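Local coordinates for adenylation domain (Streptomyces sp., PDB 5N9X), which is an adenylation domain of the ANL superfamily that binds ATP and threonine in adjoining pockets, at residues A[163-168]-A[312-317]. Residues are numbered along the deposited sequence; the frame is centred on the assembly and turned at random.
Sequences YIIYTS and GITETT. With ATP (adenosine-5'-triphosphate), chain D; THR (threonine), chain C.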
loop_
_atom_site.group_PDB
_atom_site.type_symbol
_atom_site.label_atom_id
_atom_site.label_comp_id
_atom_site.label_asym_id
_atom_site.label_seq_id
_atom_site.Cartn_x
_atom_site.Cartn_y
_atom_site.Cartn_z
ATOM N N TYR A 163 -8.846 4.485 -10.833
ATOM C CA TYR A 163 -9.318 3.780 -9.659
ATOM C C TYR A 163 -9.601 4.683 -8.486
ATOM O O TYR A 163 -9.145 5.820 -8.420
ATOM C CB TYR A 163 -8.327 2.693 -9.245
ATOM C CG TYR A 163 -6.953 3.143 -8.799
ATOM C CD1 TYR A 163 -6.707 3.532 -7.478
ATOM C CD2 TYR A 163 -5.893 3.122 -9.681
ATOM C CE1 TYR A 163 -5.445 3.896 -7.071
ATOM C CE2 TYR A 163 -4.634 3.487 -9.290
ATOM C CZ TYR A 163 -4.405 3.875 -7.992
ATOM O OH TYR A 163 -3.123 4.239 -7.628
ATOM N N ILE A 164 -10.409 4.149 -7.583
ATOM C CA ILE A 164 -10.750 4.816 -6.369
ATOM C C ILE A 164 -10.586 3.840 -5.233
ATOM O O ILE A 164 -11.341 2.875 -5.067
ATOM C CB ILE A 164 -12.160 5.386 -6.424
ATOM C CG1 ILE A 164 -12.151 6.556 -7.381
ATOM C CG2 ILE A 164 -12.609 5.833 -5.040
ATOM C CD1 ILE A 164 -13.406 6.762 -8.058
ATOM N N ILE A 165 -9.526 4.096 -4.488
ATOM C CA ILE A 165 -9.126 3.259 -3.389
ATOM C C ILE A 165 -9.408 4.019 -2.103
ATOM O O ILE A 165 -9.208 5.232 -2.026
ATOM C CB ILE A 165 -7.653 2.865 -3.539
ATOM C CG1 ILE A 165 -7.593 1.549 -4.325
ATOM C CG2 ILE A 165 -6.976 2.752 -2.190
ATOM C CD1 ILE A 165 -6.207 0.957 -4.488
ATOM N N TYR A 166 -9.946 3.311 -1.123
ATOM C CA TYR A 166 -10.335 3.931 0.135
ATOM C C TYR A 166 -9.267 3.762 1.191
ATOM O O TYR A 166 -8.781 2.661 1.432
ATOM C CB TYR A 166 -11.676 3.364 0.610
ATOM C CG TYR A 166 -12.844 4.096 0.003
ATOM C CD1 TYR A 166 -13.163 3.952 -1.339
ATOM C CD2 TYR A 166 -13.607 4.963 0.770
ATOM C CE1 TYR A 166 -14.226 4.634 -1.887
ATOM C CE2 TYR A 166 -14.658 5.643 0.238
ATOM C CZ TYR A 166 -14.962 5.477 -1.092
ATOM O OH TYR A 166 -16.010 6.160 -1.636
ATOM N N THR A 167 -8.878 4.885 1.780
ATOM C CA THR A 167 -7.914 4.879 2.861
ATOM C C THR A 167 -8.633 4.979 4.205
ATOM O O THR A 167 -9.834 5.284 4.270
ATOM C CB THR A 167 -6.898 6.017 2.702
ATOM O OG1 THR A 167 -7.525 7.289 2.943
ATOM C CG2 THR A 167 -6.289 5.992 1.305
ATOM N N SER A 168 -7.900 4.691 5.272
ATOM C CA SER A 168 -8.454 4.729 6.611
ATOM C C SER A 168 -8.651 6.165 7.100
ATOM O O SER A 168 -7.716 6.963 7.088
ATOM C CB SER A 168 -7.548 3.987 7.584
ATOM O OG SER A 168 -6.226 4.470 7.473
ATOM N N GLY A 312 5.668 6.153 0.333
ATOM C CA GLY A 312 4.538 6.389 -0.543
ATOM C C GLY A 312 3.271 6.636 0.242
ATOM O O GLY A 312 3.169 6.264 1.416
ATOM N N ILE A 313 2.310 7.276 -0.416
ATOM C CA ILE A 313 0.971 7.514 0.100
ATOM C C ILE A 313 -0.002 7.360 -1.034
ATOM O O ILE A 313 0.368 7.606 -2.193
ATOM C CB ILE A 313 0.812 8.930 0.687
ATOM C CG1 ILE A 313 1.786 9.872 -0.004
ATOM C CG2 ILE A 313 0.996 8.947 2.177
ATOM C CD1 ILE A 313 1.824 11.226 0.572
ATOM N N THR A 314 -1.242 6.987 -0.724
ATOM C CA THR A 314 -2.228 6.732 -1.763
ATOM C C THR A 314 -2.544 8.022 -2.537
ATOM O O THR A 314 -2.833 7.989 -3.747
ATOM C CB THR A 314 -3.529 6.117 -1.175
ATOM O OG1 THR A 314 -3.246 4.834 -0.592
ATOM C CG2 THR A 314 -4.597 5.969 -2.250
ATOM N N GLU A 315 -2.434 9.156 -1.844
ATOM C CA GLU A 315 -2.734 10.449 -2.439
ATOM C C GLU A 315 -1.744 10.894 -3.511
ATOM O O GLU A 315 -2.023 11.812 -4.268
ATOM C CB GLU A 315 -2.844 11.521 -1.333
ATOM C CG GLU A 315 -4.085 11.385 -0.419
ATOM C CD GLU A 315 -3.913 10.421 0.752
ATOM O OE1 GLU A 315 -2.947 9.621 0.793
ATOM O OE2 GLU A 315 -4.773 10.463 1.643
ATOM N N THR A 316 -0.594 10.248 -3.597
ATOM C CA THR A 316 0.378 10.616 -4.626
ATOM C C THR A 316 0.791 9.401 -5.458
ATOM O O THR A 316 1.904 9.342 -6.005
ATOM C CB THR A 316 1.629 11.321 -4.005
ATOM O OG1 THR A 316 2.362 10.411 -3.182
ATOM C CG2 THR A 316 1.217 12.523 -3.181
ATOM N N THR A 317 -0.121 8.434 -5.506
ATOM C CA THR A 317 -0.073 7.249 -6.365
ATOM C C THR A 317 1.030 6.239 -6.002
ATOM O O THR A 317 2.038 6.142 -6.685
ATOM C CB THR A 317 0.051 7.644 -7.873
ATOM O OG1 THR A 317 -0.769 8.790 -8.145
ATOM C CG2 THR A 317 -0.366 6.474 -8.794
HETATM P PG ATP D . -4.462 7.716 5.067
HETATM O O1G ATP D . -3.617 8.839 5.657
HETATM O O2G ATP D . -5.880 7.695 5.550
HETATM O O3G ATP D . -4.432 7.627 3.551
HETATM P PB ATP D . -2.535 5.520 5.235
HETATM O O1B ATP D . -1.431 6.414 5.808
HETATM O O2B ATP D . -2.513 4.047 5.488
HETATM O O3B ATP D . -3.896 6.292 5.695
HETATM P PA ATP D . -1.764 5.055 2.611
HETATM O O1A ATP D . -1.621 6.033 1.470
HETATM O O2A ATP D . -2.140 3.614 2.284
HETATM O O3A ATP D . -2.782 5.692 3.662
HETATM O "O5'" ATP D . -0.465 5.038 3.605
HETATM C "C5'" ATP D . 0.664 5.904 3.495
HETATM C "C4'" ATP D . 1.290 6.132 4.874
HETATM O "O4'" ATP D . 2.178 5.080 5.218
HETATM C "C3'" ATP D . 2.051 7.437 5.020
HETATM O "O3'" ATP D . 1.232 8.308 5.792
HETATM C "C2'" ATP D . 3.308 7.100 5.782
HETATM O "O2'" ATP D . 3.136 7.517 7.134
HETATM C "C1'" ATP D . 3.402 5.589 5.765
HETATM N N9 ATP D . 4.539 5.114 4.917
HETATM C C8 ATP D . 4.433 4.675 3.642
HETATM N N7 ATP D . 5.625 4.299 3.123
HETATM C C5 ATP D . 6.540 4.486 4.091
HETATM C C6 ATP D . 8.001 4.278 4.198
HETATM N N6 ATP D . 8.698 3.797 3.150
HETATM N N1 ATP D . 8.601 4.593 5.364
HETATM C C2 ATP D . 7.884 5.102 6.386
HETATM N N3 ATP D . 6.549 5.310 6.382
HETATM C C4 ATP D . 5.825 5.028 5.270
HETATM N N THR C . 0.874 3.382 -1.089
HETATM C CA THR C . 1.086 2.345 -0.068
HETATM C C THR C . 0.610 2.920 1.235
HETATM O O THR C . 0.466 2.303 2.309
HETATM C CB THR C . 2.569 1.928 0.078
HETATM O OG1 THR C . 3.400 3.102 0.189
HETATM C CG2 THR C . 3.004 1.083 -1.113
HETATM O OXT THR C . 0.393 4.121 1.145
HETATM O O HOH W 1 -2.499 5.423 -5.226
#
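Thr314 reaches strand 163-167 with its CB and CG2, against Thr167 and Ile165. Its CB lies 3.7 Å from CG2 of Thr167, the two threonine side chains running antiparallel past one another, while its CG2, anti to the backbone N, meets CG2 of Ile165 at 4.0 Å, the isoleucine chain roughly perpendicular to that of Thr314. Further along, the hydroxyl end of Tyr163 rests on a methyl, OH to CG2 of Thr317 at 3.7 Å.

No hydrogen bond joins the segments directly; a water does so instead. Lying in the plane of the Tyr163 ring at its edge, it accepts a bond from Tyr163 OH (2.7 Å) and donates one to Thr314 O (3.0 Å), giving this buried carbonyl and phenol a shared partner.

The triphosphate of ATP forms the second bridge. Thr167 OG1 donates to O2G of the gamma-phosphate at 3.1 Å; the backbone N of Thr314 faces O1A of the alpha-phosphate, at a modelled separation too short to be trusted in detail. Glu315 also nears the gamma end: a bend at chi2 (85°) brings OE2 to 3.4 Å from O3G of ATP. This oxygen is hydrogen-bonded to Tyr375, and the side chain lies about 5 Å from a magnesium ion. Ile313 packs CG2 against the ribose, and its backbone borders the bound threonine.

Thr167 and Ser168 open the glycine-rich phosphate-binding loop of ANL adenylation domains, which leads from strand 161-167 to its antiparallel partner 175-180, whose Val179 touches both Tyr163 and Thr317. The loop holding 312-317, between strands 306-310 and 321-324, is backed by Tyr402 of strand 400-410, so the pocket is walled by elements from two separate sheets.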